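Local coordinates for cytochrome C-type biogenesis protein ccmF (Thermus thermophilus, PDB 6ZMQ) that acts as the membrane-bound cytochrome c heme lyase of cytochrome c maturation and carries a heme b within its transmembrane helices, at the protoporphyrin IX containing Fe site and the phosphatidylethanolamine site. Residues are numbered along the deposited sequence; one frame, centred on the assembly and turned at random.

Contact 1: the protoporphyrin IX containing Fe site. Residues 224, 228, 231, 275-276, 279, 366, 369, 373, 416, 419-420, 424, 502-503, 506, 509-510, 513, 644. With HEM (protoporphyrin IX containing Fe), chain B.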
loop_
_atom_site.group_PDB
_atom_site.type_symbol
_atom_site.label_atom_id
_atom_site.label_comp_id
_atom_site.label_asym_id
_atom_site.label_seq_id
_atom_site.Cartn_x
_atom_site.Cartn_y
_atom_site.Cartn_z
ATOM N N ARG A 224 4.915 18.419 1.993
ATOM C CA ARG A 224 5.529 17.546 0.989
ATOM C C ARG A 224 6.029 16.223 1.568
ATOM O O ARG A 224 5.943 15.176 0.903
ATOM C CB ARG A 224 6.650 18.355 0.313
ATOM C CG ARG A 224 7.716 17.606 -0.469
ATOM C CD ARG A 224 9.043 17.412 0.298
ATOM N NE ARG A 224 10.187 16.992 -0.521
ATOM C CZ ARG A 224 10.313 15.851 -1.205
ATOM N NH1 ARG A 224 11.360 15.688 -1.999
ATOM N NH2 ARG A 224 9.418 14.871 -1.123
ATOM N N LEU A 228 5.226 12.291 0.451
ATOM C CA LEU A 228 6.222 11.278 0.088
ATOM C C LEU A 228 6.181 10.074 1.029
ATOM O O LEU A 228 6.174 8.932 0.560
ATOM C CB LEU A 228 7.634 11.870 0.072
ATOM C CG LEU A 228 8.725 10.802 -0.151
ATOM C CD1 LEU A 228 8.688 10.145 -1.547
ATOM C CD2 LEU A 228 10.097 11.265 0.214
ATOM N N TRP A 231 3.070 7.972 0.413
ATOM C CA TRP A 231 3.264 7.151 -0.772
ATOM C C TRP A 231 4.293 6.050 -0.543
ATOM O O TRP A 231 4.201 4.989 -1.164
ATOM C CB TRP A 231 3.687 8.037 -1.930
ATOM C CG TRP A 231 3.895 7.302 -3.206
ATOM C CD1 TRP A 231 2.963 7.087 -4.169
ATOM C CD2 TRP A 231 5.110 6.684 -3.678
ATOM N NE1 TRP A 231 3.505 6.368 -5.203
ATOM C CE2 TRP A 231 4.819 6.104 -4.923
ATOM C CE3 TRP A 231 6.403 6.547 -3.156
ATOM C CZ2 TRP A 231 5.764 5.414 -5.657
ATOM C CZ3 TRP A 231 7.345 5.851 -3.893
ATOM C CH2 TRP A 231 7.023 5.306 -5.134
ATOM N N LEU A 275 1.997 12.750 -6.382
ATOM C CA LEU A 275 3.381 13.032 -5.969
ATOM C C LEU A 275 4.093 13.849 -7.054
ATOM O O LEU A 275 4.733 14.829 -6.746
ATOM C CB LEU A 275 4.014 11.663 -5.770
ATOM C CG LEU A 275 5.251 11.630 -4.910
ATOM C CD1 LEU A 275 5.614 10.222 -4.581
ATOM C CD2 LEU A 275 6.379 12.256 -5.657
ATOM N N HIS A 276 3.971 13.412 -8.292
ATOM C CA HIS A 276 4.566 14.121 -9.436
ATOM C C HIS A 276 3.939 15.509 -9.605
ATOM O O HIS A 276 4.684 16.395 -9.878
ATOM C CB HIS A 276 4.508 13.234 -10.683
ATOM C CG HIS A 276 5.465 12.093 -10.677
ATOM N ND1 HIS A 276 5.583 11.250 -9.637
ATOM C CD2 HIS A 276 6.331 11.658 -11.587
ATOM C CE1 HIS A 276 6.494 10.365 -9.901
ATOM N NE2 HIS A 276 6.977 10.594 -11.069
ATOM N N PHE A 279 5.255 17.733 -6.877
ATOM C CA PHE A 279 6.620 18.155 -7.190
ATOM C C PHE A 279 6.619 19.281 -8.224
ATOM O O PHE A 279 7.364 20.208 -8.057
ATOM C CB PHE A 279 7.342 16.966 -7.792
ATOM C CG PHE A 279 8.630 17.383 -8.418
ATOM C CD1 PHE A 279 9.684 17.787 -7.642
ATOM C CD2 PHE A 279 8.751 17.468 -9.778
ATOM C CE1 PHE A 279 10.857 18.220 -8.216
ATOM C CE2 PHE A 279 9.925 17.904 -10.349
ATOM C CZ PHE A 279 10.981 18.270 -9.570
ATOM N N LEU A 366 5.439 15.136 -17.278
ATOM C CA LEU A 366 4.966 14.717 -15.957
ATOM C C LEU A 366 3.447 14.756 -15.874
ATOM O O LEU A 366 2.833 13.899 -15.230
ATOM C CB LEU A 366 5.543 15.577 -14.827
ATOM C CG LEU A 366 7.000 15.677 -14.329
ATOM C CD1 LEU A 366 7.049 15.957 -12.820
ATOM C CD2 LEU A 366 7.898 14.531 -14.695
ATOM N N GLY A 369 2.135 11.833 -17.788
ATOM C CA GLY A 369 2.336 10.635 -16.986
ATOM C C GLY A 369 1.338 10.510 -15.850
ATOM O O GLY A 369 0.836 9.420 -15.564
ATOM N N PHE A 373 -1.430 7.619 -15.146
ATOM C CA PHE A 373 -1.724 7.002 -13.850
ATOM C C PHE A 373 -3.210 7.117 -13.502
ATOM O O PHE A 373 -3.846 6.134 -13.089
ATOM C CB PHE A 373 -0.882 7.663 -12.756
ATOM C CG PHE A 373 0.527 7.143 -12.652
ATOM C CD1 PHE A 373 0.777 5.823 -12.320
ATOM C CD2 PHE A 373 1.602 7.993 -12.860
ATOM C CE1 PHE A 373 2.072 5.358 -12.214
ATOM C CE2 PHE A 373 2.901 7.534 -12.769
ATOM C CZ PHE A 373 3.130 6.221 -12.446
ATOM N N ILE A 416 4.029 4.652 -19.195
ATOM C CA ILE A 416 4.676 5.300 -18.051
ATOM C C ILE A 416 6.157 4.934 -17.984
ATOM O O ILE A 416 6.985 5.759 -17.584
ATOM C CB ILE A 416 3.946 5.026 -16.717
ATOM C CG1 ILE A 416 4.000 3.569 -16.257
ATOM C CG2 ILE A 416 2.517 5.506 -16.811
ATOM C CD1 ILE A 416 3.229 3.328 -14.992
ATOM N N LEU A 419 7.672 7.338 -20.488
ATOM C CA LEU A 419 7.615 8.743 -20.093
ATOM C C LEU A 419 8.559 9.043 -18.936
ATOM O O LEU A 419 9.116 10.147 -18.855
ATOM C CB LEU A 419 6.181 9.110 -19.732
ATOM C CG LEU A 419 5.368 9.561 -20.942
ATOM C CD1 LEU A 419 3.886 9.266 -20.769
ATOM C CD2 LEU A 419 5.592 11.035 -21.174
ATOM N N MET A 420 8.734 8.070 -18.032
ATOM C CA MET A 420 9.673 8.166 -16.915
ATOM C C MET A 420 11.109 8.352 -17.379
ATOM O O MET A 420 11.886 9.106 -16.780
ATOM C CB MET A 420 9.509 6.926 -16.052
ATOM C CG MET A 420 10.561 6.657 -15.034
ATOM S SD MET A 420 10.325 5.057 -14.247
ATOM C CE MET A 420 8.580 4.731 -14.495
ATOM N N PRO A 424 12.445 13.610 -17.297
ATOM C CA PRO A 424 13.510 14.400 -16.649
ATOM C C PRO A 424 14.686 14.822 -17.536
ATOM O O PRO A 424 15.509 15.637 -17.107
ATOM C CB PRO A 424 13.988 13.458 -15.531
ATOM C CG PRO A 424 13.301 12.114 -15.835
ATOM C CD PRO A 424 12.008 12.544 -16.389
ATOM N N ARG A 502 17.197 14.265 -3.677
ATOM C CA ARG A 502 15.976 14.075 -4.458
ATOM C C ARG A 502 16.269 13.432 -5.808
ATOM O O ARG A 502 15.657 12.415 -6.162
ATOM C CB ARG A 502 15.264 15.412 -4.661
ATOM C CG ARG A 502 15.071 16.270 -3.420
ATOM C CD ARG A 502 14.316 17.527 -3.824
ATOM N NE ARG A 502 12.920 17.239 -4.143
ATOM C CZ ARG A 502 11.982 18.166 -4.299
ATOM N NH1 ARG A 502 10.714 17.816 -4.464
ATOM N NH2 ARG A 502 12.306 19.451 -4.218
ATOM N N ARG A 503 17.248 13.978 -6.545
ATOM C CA ARG A 503 17.562 13.474 -7.879
ATOM C C ARG A 503 18.168 12.072 -7.846
ATOM O O ARG A 503 17.697 11.201 -8.578
ATOM C CB ARG A 503 18.506 14.438 -8.606
ATOM C CG ARG A 503 17.874 15.724 -9.163
ATOM C CD ARG A 503 17.123 15.531 -10.489
ATOM N NE ARG A 503 16.691 16.797 -11.095
ATOM C CZ ARG A 503 15.662 17.544 -10.687
ATOM N NH1 ARG A 503 15.447 18.732 -11.232
ATOM N NH2 ARG A 503 14.888 17.143 -9.687
ATOM N N SER A 506 15.649 9.525 -6.443
ATOM C CA SER A 506 14.611 9.360 -7.450
ATOM C C SER A 506 15.098 8.506 -8.608
ATOM O O SER A 506 14.325 7.715 -9.146
ATOM C CB SER A 506 14.140 10.724 -7.957
ATOM O OG SER A 506 14.891 11.133 -9.086
ATOM N N VAL A 509 15.037 4.937 -7.462
ATOM C CA VAL A 509 13.601 4.564 -7.461
ATOM C C VAL A 509 13.120 4.374 -8.896
ATOM O O VAL A 509 12.449 3.403 -9.185
ATOM C CB VAL A 509 12.801 5.665 -6.767
ATOM C CG1 VAL A 509 11.350 5.651 -7.144
ATOM C CG2 VAL A 509 12.938 5.584 -5.278
ATOM N N HIS A 510 13.524 5.257 -9.794
ATOM C CA HIS A 510 13.032 5.131 -11.180
ATOM C C HIS A 510 13.527 3.819 -11.774
ATOM O O HIS A 510 12.692 3.109 -12.404
ATOM C CB HIS A 510 13.378 6.353 -12.026
ATOM C CG HIS A 510 12.549 7.554 -11.742
ATOM N ND1 HIS A 510 13.095 8.794 -11.742
ATOM C CD2 HIS A 510 11.298 7.690 -11.273
ATOM C CE1 HIS A 510 12.195 9.665 -11.379
ATOM N NE2 HIS A 510 11.058 9.017 -11.096
ATOM N N VAL A 513 11.658 0.826 -10.501
ATOM C CA VAL A 513 10.420 0.470 -11.238
ATOM C C VAL A 513 10.783 -0.133 -12.580
ATOM O O VAL A 513 10.052 -0.978 -12.993
ATOM C CB VAL A 513 9.427 1.613 -11.449
ATOM C CG1 VAL A 513 8.683 1.446 -12.748
ATOM C CG2 VAL A 513 8.433 1.638 -10.333
ATOM N N ILE A 644 15.780 9.580 -0.209
ATOM C CA ILE A 644 15.168 10.912 -0.316
ATOM C C ILE A 644 15.040 11.552 1.071
ATOM O O ILE A 644 15.281 12.755 1.250
ATOM C CB ILE A 644 13.808 10.844 -1.041
ATOM C CG1 ILE A 644 13.906 10.001 -2.324
ATOM C CG2 ILE A 644 13.287 12.266 -1.330
ATOM C CD1 ILE A 644 14.348 10.752 -3.560
HETATM C CHA HEM B . 10.586 11.960 -8.564
HETATM C CHB HEM B . 9.444 11.893 -13.328
HETATM C CHC HEM B . 6.974 7.696 -12.661
HETATM C CHD HEM B . 8.563 7.614 -8.050
HETATM C C1A HEM B . 10.459 12.265 -9.910
HETATM C C2A HEM B . 10.984 13.453 -10.489
HETATM C C3A HEM B . 10.667 13.441 -11.815
HETATM C C4A HEM B . 9.945 12.265 -12.085
HETATM C CMA HEM B . 11.015 14.493 -12.829
HETATM C CAA HEM B . 11.764 14.546 -9.775
HETATM C CBA HEM B . 13.236 14.149 -9.559
HETATM C CGA HEM B . 13.958 13.973 -10.872
HETATM O O1A HEM B . 14.447 12.858 -11.168
HETATM O O2A HEM B . 14.066 14.942 -11.658
HETATM C C1B HEM B . 8.652 10.740 -13.514
HETATM C C2B HEM B . 7.963 10.459 -14.717
HETATM C C3B HEM B . 7.272 9.299 -14.549
HETATM C C4B HEM B . 7.526 8.866 -13.176
HETATM C CMB HEM B . 7.993 11.278 -15.969
HETATM C CAB HEM B . 6.410 8.607 -15.515
HETATM C CBB HEM B . 4.957 8.895 -15.362
HETATM C C1C HEM B . 7.264 7.280 -11.380
HETATM C C2C HEM B . 6.991 6.011 -10.867
HETATM C C3C HEM B . 7.450 6.016 -9.572
HETATM C C4C HEM B . 8.014 7.280 -9.283
HETATM C CMC HEM B . 6.322 4.847 -11.550
HETATM C CAC HEM B . 7.358 4.896 -8.652
HETATM C CBC HEM B . 8.529 4.010 -8.454
HETATM C C1D HEM B . 9.208 8.824 -7.750
HETATM C C2D HEM B . 9.682 9.223 -6.420
HETATM C C3D HEM B . 10.254 10.442 -6.549
HETATM C C4D HEM B . 10.129 10.778 -7.986
HETATM C CMD HEM B . 9.552 8.426 -5.151
HETATM C CAD HEM B . 10.891 11.281 -5.453
HETATM C CBD HEM B . 9.939 12.426 -5.085
HETATM C CGD HEM B . 10.386 13.263 -3.909
HETATM O O1D HEM B . 10.861 14.410 -4.073
HETATM O O2D HEM B . 10.258 12.819 -2.754
HETATM N NA HEM B . 9.812 11.568 -10.913
HETATM N NB HEM B . 8.345 9.773 -12.624
HETATM N NC HEM B . 7.910 8.021 -10.429
HETATM N ND HEM B . 9.508 9.775 -8.613
HETATM FE FE HEM B . 9.036 9.719 -10.657
#

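Contact 2: the phosphatidylethanolamine site. Residues 36, 39, 140, 143-144, 147, 150-151, 154-155, 158, 324, 327-328, 331-332, 335, 339. With PTY (phosphatidylethanolamine), chain C.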
loop_
_atom_site.group_PDB
_atom_site.type_symbol
_atom_site.label_atom_id
_atom_site.label_comp_id
_atom_site.label_asym_id
_atom_site.label_seq_id
_atom_site.Cartn_x
_atom_site.Cartn_y
_atom_site.Cartn_z
ATOM N N LEU A 36 -14.676 16.065 19.112
ATOM C CA LEU A 36 -15.897 16.813 18.810
ATOM C C LEU A 36 -15.758 18.280 19.167
ATOM O O LEU A 36 -16.135 19.162 18.383
ATOM C CB LEU A 36 -17.096 16.233 19.559
ATOM C CG LEU A 36 -18.107 15.281 18.922
ATOM C CD1 LEU A 36 -18.999 14.665 20.010
ATOM C CD2 LEU A 36 -18.926 15.977 17.838
ATOM N N LEU A 39 -13.342 19.925 16.761
ATOM C CA LEU A 39 -14.027 20.292 15.524
ATOM C C LEU A 39 -14.915 21.519 15.719
ATOM O O LEU A 39 -14.946 22.398 14.847
ATOM C CB LEU A 39 -14.817 19.074 15.013
ATOM C CG LEU A 39 -15.748 18.861 13.803
ATOM C CD1 LEU A 39 -17.195 19.248 14.180
ATOM C CD2 LEU A 39 -15.300 19.569 12.515
ATOM N N LEU A 140 -8.794 25.611 9.818
ATOM C CA LEU A 140 -9.504 24.692 8.932
ATOM C C LEU A 140 -8.845 23.316 8.791
ATOM O O LEU A 140 -9.585 22.328 8.622
ATOM C CB LEU A 140 -9.734 25.321 7.561
ATOM C CG LEU A 140 -11.188 25.801 7.381
ATOM C CD1 LEU A 140 -11.505 26.004 5.945
ATOM C CD2 LEU A 140 -12.246 24.861 7.996
ATOM N N ALA A 143 -10.157 21.582 11.711
ATOM C CA ALA A 143 -11.572 21.241 11.527
ATOM C C ALA A 143 -11.763 19.935 10.753
ATOM O O ALA A 143 -12.481 19.033 11.210
ATOM C CB ALA A 143 -12.294 22.381 10.823
ATOM N N VAL A 144 -11.057 19.776 9.625
ATOM C CA VAL A 144 -11.259 18.558 8.830
ATOM C C VAL A 144 -10.570 17.340 9.481
ATOM O O VAL A 144 -11.117 16.222 9.458
ATOM C CB VAL A 144 -10.824 18.793 7.367
ATOM C CG1 VAL A 144 -9.472 19.363 7.323
ATOM C CG2 VAL A 144 -10.913 17.526 6.496
ATOM N N GLY A 147 -12.651 16.259 12.239
ATOM C CA GLY A 147 -13.800 15.586 11.644
ATOM C C GLY A 147 -13.548 14.126 11.319
ATOM O O GLY A 147 -14.423 13.277 11.516
ATOM N N VAL A 150 -13.524 12.323 14.511
ATOM C CA VAL A 150 -14.901 12.210 14.988
ATOM C C VAL A 150 -15.643 11.106 14.244
ATOM O O VAL A 150 -16.410 10.354 14.857
ATOM C CB VAL A 150 -15.605 13.583 14.904
ATOM C CG1 VAL A 150 -17.119 13.485 14.765
ATOM C CG2 VAL A 150 -15.306 14.349 16.143
ATOM N N PHE A 151 -15.370 10.933 12.939
ATOM C CA PHE A 151 -15.971 9.812 12.208
ATOM C C PHE A 151 -15.464 8.472 12.719
ATOM O O PHE A 151 -16.257 7.546 12.896
ATOM C CB PHE A 151 -15.723 9.866 10.701
ATOM C CG PHE A 151 -16.296 8.653 9.979
ATOM C CD1 PHE A 151 -17.667 8.411 9.991
ATOM C CD2 PHE A 151 -15.467 7.716 9.381
ATOM C CE1 PHE A 151 -18.202 7.293 9.358
ATOM C CE2 PHE A 151 -15.993 6.594 8.746
ATOM C CZ PHE A 151 -17.362 6.384 8.737
ATOM N N GLY A 154 -16.827 8.024 16.364
ATOM C CA GLY A 154 -18.258 7.789 16.252
ATOM C C GLY A 154 -18.588 6.410 15.707
ATOM O O GLY A 154 -19.387 5.678 16.296
ATOM N N VAL A 155 -17.910 6.001 14.622
ATOM C CA VAL A 155 -18.146 4.688 14.017
ATOM C C VAL A 155 -17.548 3.581 14.886
ATOM O O VAL A 155 -17.747 2.391 14.627
ATOM C CB VAL A 155 -17.591 4.647 12.574
ATOM C CG1 VAL A 155 -16.092 4.312 12.520
ATOM C CG2 VAL A 155 -18.396 3.709 11.682
ATOM N N THR A 158 -20.915 4.222 18.344
ATOM C CA THR A 158 -22.333 3.857 18.263
ATOM C C THR A 158 -22.492 2.504 17.570
ATOM O O THR A 158 -23.343 1.695 17.953
ATOM C CB THR A 158 -23.184 4.958 17.591
ATOM O OG1 THR A 158 -24.532 4.491 17.440
ATOM C CG2 THR A 158 -22.656 5.408 16.214
ATOM N N PRO A 324 -23.563 -3.028 8.803
ATOM C CA PRO A 324 -23.872 -1.593 8.701
ATOM C C PRO A 324 -22.696 -0.642 8.900
ATOM O O PRO A 324 -22.933 0.554 9.092
ATOM C CB PRO A 324 -24.912 -1.415 9.815
ATOM C CG PRO A 324 -24.507 -2.406 10.854
ATOM C CD PRO A 324 -23.828 -3.549 10.158
ATOM N N PRO A 327 -22.049 1.048 5.080
ATOM C CA PRO A 327 -22.804 2.301 4.856
ATOM C C PRO A 327 -22.156 3.559 5.427
ATOM O O PRO A 327 -22.157 4.599 4.751
ATOM C CB PRO A 327 -24.152 2.007 5.533
ATOM C CG PRO A 327 -24.339 0.554 5.340
ATOM C CD PRO A 327 -22.973 -0.078 5.354
ATOM N N ALA A 328 -21.574 3.483 6.630
ATOM C CA ALA A 328 -20.925 4.648 7.230
ATOM C C ALA A 328 -19.663 5.033 6.468
ATOM O O ALA A 328 -19.404 6.221 6.231
ATOM C CB ALA A 328 -20.607 4.382 8.703
ATOM N N GLY A 331 -20.733 6.676 3.176
ATOM C CA GLY A 331 -21.091 8.068 3.425
ATOM C C GLY A 331 -19.894 8.963 3.700
ATOM O O GLY A 331 -19.857 10.118 3.265
ATOM N N PHE A 332 -18.886 8.428 4.395
ATOM C CA PHE A 332 -17.658 9.174 4.661
ATOM C C PHE A 332 -16.870 9.430 3.375
ATOM O O PHE A 332 -16.342 10.534 3.173
ATOM C CB PHE A 332 -16.803 8.414 5.678
ATOM C CG PHE A 332 -15.597 9.174 6.154
ATOM C CD1 PHE A 332 -15.683 10.517 6.488
ATOM C CD2 PHE A 332 -14.363 8.552 6.228
ATOM C CE1 PHE A 332 -14.553 11.216 6.919
ATOM C CE2 PHE A 332 -13.226 9.241 6.643
ATOM C CZ PHE A 332 -13.323 10.572 6.991
ATOM N N PHE A 335 -18.651 12.026 1.362
ATOM C CA PHE A 335 -18.389 13.320 1.989
ATOM C C PHE A 335 -17.012 13.866 1.617
ATOM O O PHE A 335 -16.888 15.048 1.269
ATOM C CB PHE A 335 -18.545 13.176 3.510
ATOM C CG PHE A 335 -18.204 14.413 4.295
ATOM C CD1 PHE A 335 -19.139 15.429 4.438
ATOM C CD2 PHE A 335 -16.954 14.560 4.896
ATOM C CE1 PHE A 335 -18.836 16.571 5.154
ATOM C CE2 PHE A 335 -16.643 15.699 5.603
ATOM C CZ PHE A 335 -17.586 16.706 5.735
ATOM N N LEU A 339 -16.552 17.053 -0.791
ATOM C CA LEU A 339 -16.032 18.269 -0.172
ATOM C C LEU A 339 -14.821 18.818 -0.920
ATOM O O LEU A 339 -14.801 20.012 -1.275
ATOM C CB LEU A 339 -15.689 17.981 1.290
ATOM C CG LEU A 339 -14.721 18.897 2.033
ATOM C CD1 LEU A 339 -15.372 20.249 2.266
ATOM C CD2 LEU A 339 -14.264 18.271 3.348
HETATM C C1 PTY C . -27.815 2.672 10.294
HETATM C C2 PTY C . -32.309 -2.527 8.293
HETATM C C3 PTY C . -31.021 -2.051 7.621
HETATM O O4 PTY C . -26.888 2.229 11.242
HETATM C C5 PTY C . -27.327 1.217 8.282
HETATM C C6 PTY C . -27.263 2.642 8.864
HETATM O O7 PTY C . -25.956 3.186 8.793
HETATM C C8 PTY C . -25.866 4.542 8.386
HETATM O O10 PTY C . -26.858 5.167 8.218
HETATM C C11 PTY C . -24.509 5.233 8.146
HETATM C C12 PTY C . -24.645 6.751 7.894
HETATM C C13 PTY C . -23.459 7.344 7.101
HETATM C C14 PTY C . -22.951 8.688 7.651
HETATM C C15 PTY C . -21.441 8.869 7.425
HETATM C C16 PTY C . -21.021 10.341 7.256
HETATM C C17 PTY C . -19.994 10.741 8.329
HETATM C C18 PTY C . -19.036 11.851 7.870
HETATM C C19 PTY C . -18.193 12.352 9.051
HETATM C C20 PTY C . -17.495 13.674 8.703
HETATM C C21 PTY C . -17.149 14.462 9.972
HETATM C C22 PTY C . -17.405 15.962 9.775
HETATM C C23 PTY C . -16.222 16.632 9.067
HETATM C C24 PTY C . -16.423 18.151 9.004
HETATM C C25 PTY C . -15.167 18.871 8.503
HETATM C C26 PTY C . -15.474 19.619 7.204
HETATM C C27 PTY C . -14.717 20.945 7.152
HETATM C C28 PTY C . -14.642 21.399 5.697
HETATM C C29 PTY C . -14.447 22.908 5.604
HETATM C C30 PTY C . -27.124 2.775 12.511
HETATM C C31 PTY C . -26.626 4.185 12.829
HETATM O O30 PTY C . -27.721 2.156 13.329
HETATM C C32 PTY C . -25.144 4.292 12.468
HETATM C C33 PTY C . -24.658 5.743 12.519
HETATM C C34 PTY C . -23.132 5.774 12.391
HETATM C C35 PTY C . -22.635 7.222 12.365
HETATM C C36 PTY C . -21.208 7.320 12.908
HETATM C C37 PTY C . -20.990 8.703 13.522
HETATM C C38 PTY C . -19.865 9.426 12.779
HETATM C C39 PTY C . -19.757 10.884 13.231
HETATM C C40 PTY C . -20.326 11.798 12.144
HETATM C C41 PTY C . -19.945 13.258 12.395
HETATM C C42 PTY C . -21.034 13.946 13.215
HETATM C C43 PTY C . -20.962 15.454 12.992
HETATM C C44 PTY C . -20.328 16.097 14.220
HETATM P P1 PTY C . -29.747 0.086 8.442
HETATM O O11 PTY C . -30.156 -1.508 8.580
HETATM O O12 PTY C . -29.912 0.518 7.005
HETATM O O13 PTY C . -30.710 0.881 9.289
HETATM O O14 PTY C . -28.207 0.369 8.983
HETATM N N1 PTY C . -33.443 -1.846 7.693
#

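Contact 1: the protoporphyrin IX containing Fe site
Two histidines on opposite faces of the porphyrin hold the iron of a heme b almost wholly buried among transmembrane helices. His276, from helix 266-284, and His510, from helix 501-525, both turn CG anti to the carbonyl carbon (chi1 -73° and -75°) and reach the iron through NE2. The bond from His510 NE2 to HEM FE is 2.2 Å and that from His276 NE2 is 2.3 Å; the modelled angle between the two nitrogens is 158°, and the coordination is near octahedral. The carbonyl O of Ser506 lies 3.0 Å above one face of the His510 ring, toward its rim.

At the propionate edge, Arg224 meets one carboxylate end-on. Its NH2 donates to HEM O2D at 2.8 Å, in the guanidinium plane, while NH1 bonds HEM O1D from a tilted position. The Arg502 guanidinium presents its edge to O1D, making a salt bridge with weak hydrogen bonds, and has Arg224 NE over one face and the Phe279 edge, at CE1, over the other, both toward the rim. An alanine in place of Arg224 would remove the two-pronged grip and would probably leave this propionate loosely fixed and its charge less well balanced. The Phe279 ring also takes HEM CAA over its face, 3.9 Å from the centroid. The other propionate accepts a hydrogen bond from Ser506 OG to HEM O1A (2.7 Å) and forms a salt bridge with Arg503.

Across the porphyrin, Trp231 brings CZ2 to the vinyl carbon HEM CAC at 3.4 Å, and Phe373 points CE2 at the other vinyl. The site fixes a bis-histidine heme b inside the lyase, where it may serve in electron transfer.

Contact 2: the phosphatidylethanolamine site
A lipid-binding groove on the transmembrane surface, walled by helices 20-47, 135-157 and 325-345, holds a phosphatidylethanolamine by its two acyl chains. The contact is apolar along its length, and no nitrogen or oxygen of the protein comes within bonding reach of the lipid.

The longer chain runs between helices 135-157 and 325-345. Phe335, with CG anti to the backbone N (chi1 176°), lays one ring face beneath it: PTY C20 sits 3.7 Å above the ring plane, displaced toward the rim, and CZ touches PTY C23 at 3.6 Å. Opposite, Gly147 has no side chain, so its CA packs directly against the same C23 at 3.7 Å. Farther along, Leu339 CD1 meets PTY C28, and Leu140 CD2 reaches the terminal carbon PTY C29 at 3.8 Å. Leu39, from helix 20-47, brings CD2 against PTY C24.

Phe151 flanks both tails from the helix 135-157 side, its ring edge at CD1 touching each. Its CG is anti to the backbone N (chi1 177°), and CD1 lies 3.7 Å from PTY C17 of one chain and equally near PTY C38 of the other. Phe332 CB packs over one face of the Phe151 ring and Val155 CB over the opposite face, which probably limits its rotation, while Phe332 CD1 also touches the longer tail.

The shorter chain follows helix 135-157. Val150 points CG1 at PTY C41 (3.7 Å), Thr158 offers its methyl CG2 rather than its hydroxyl, and Leu36 CD2 approaches the terminal methyl PTY C44. Pro324 CB lies near the phosphate oxygen PTY O14 and Pro327 CB near the ester oxygen PTY O7, both at van der Waals range.

Binding therefore appears to rest on apolar packing along the tails, and the structure alone does not show selection of the head group. The lipid probably fills the groove between these helices and helps seat the protein in the bilayer; it may derive from the host membrane.

Contact 1 and contact 2 lie about 32 Å apart, measured between the centres of their C-alpha atoms, and share no residue. Their helices are also distinct: contact 1 draws on 224-247, 266-284, 362-384, 402-422, 501-525 and 627-644, contact 2 on 20-47, 135-157 and 325-345. One encloses a buried cofactor, the other a lipid that the protein covers by about half. Both nevertheless belong to the one membrane-embedded chain of the deposited assembly, so a lipid-facing groove and a cofactor pocket occupy separate parts of it. The structure alone does not show any coupling between them.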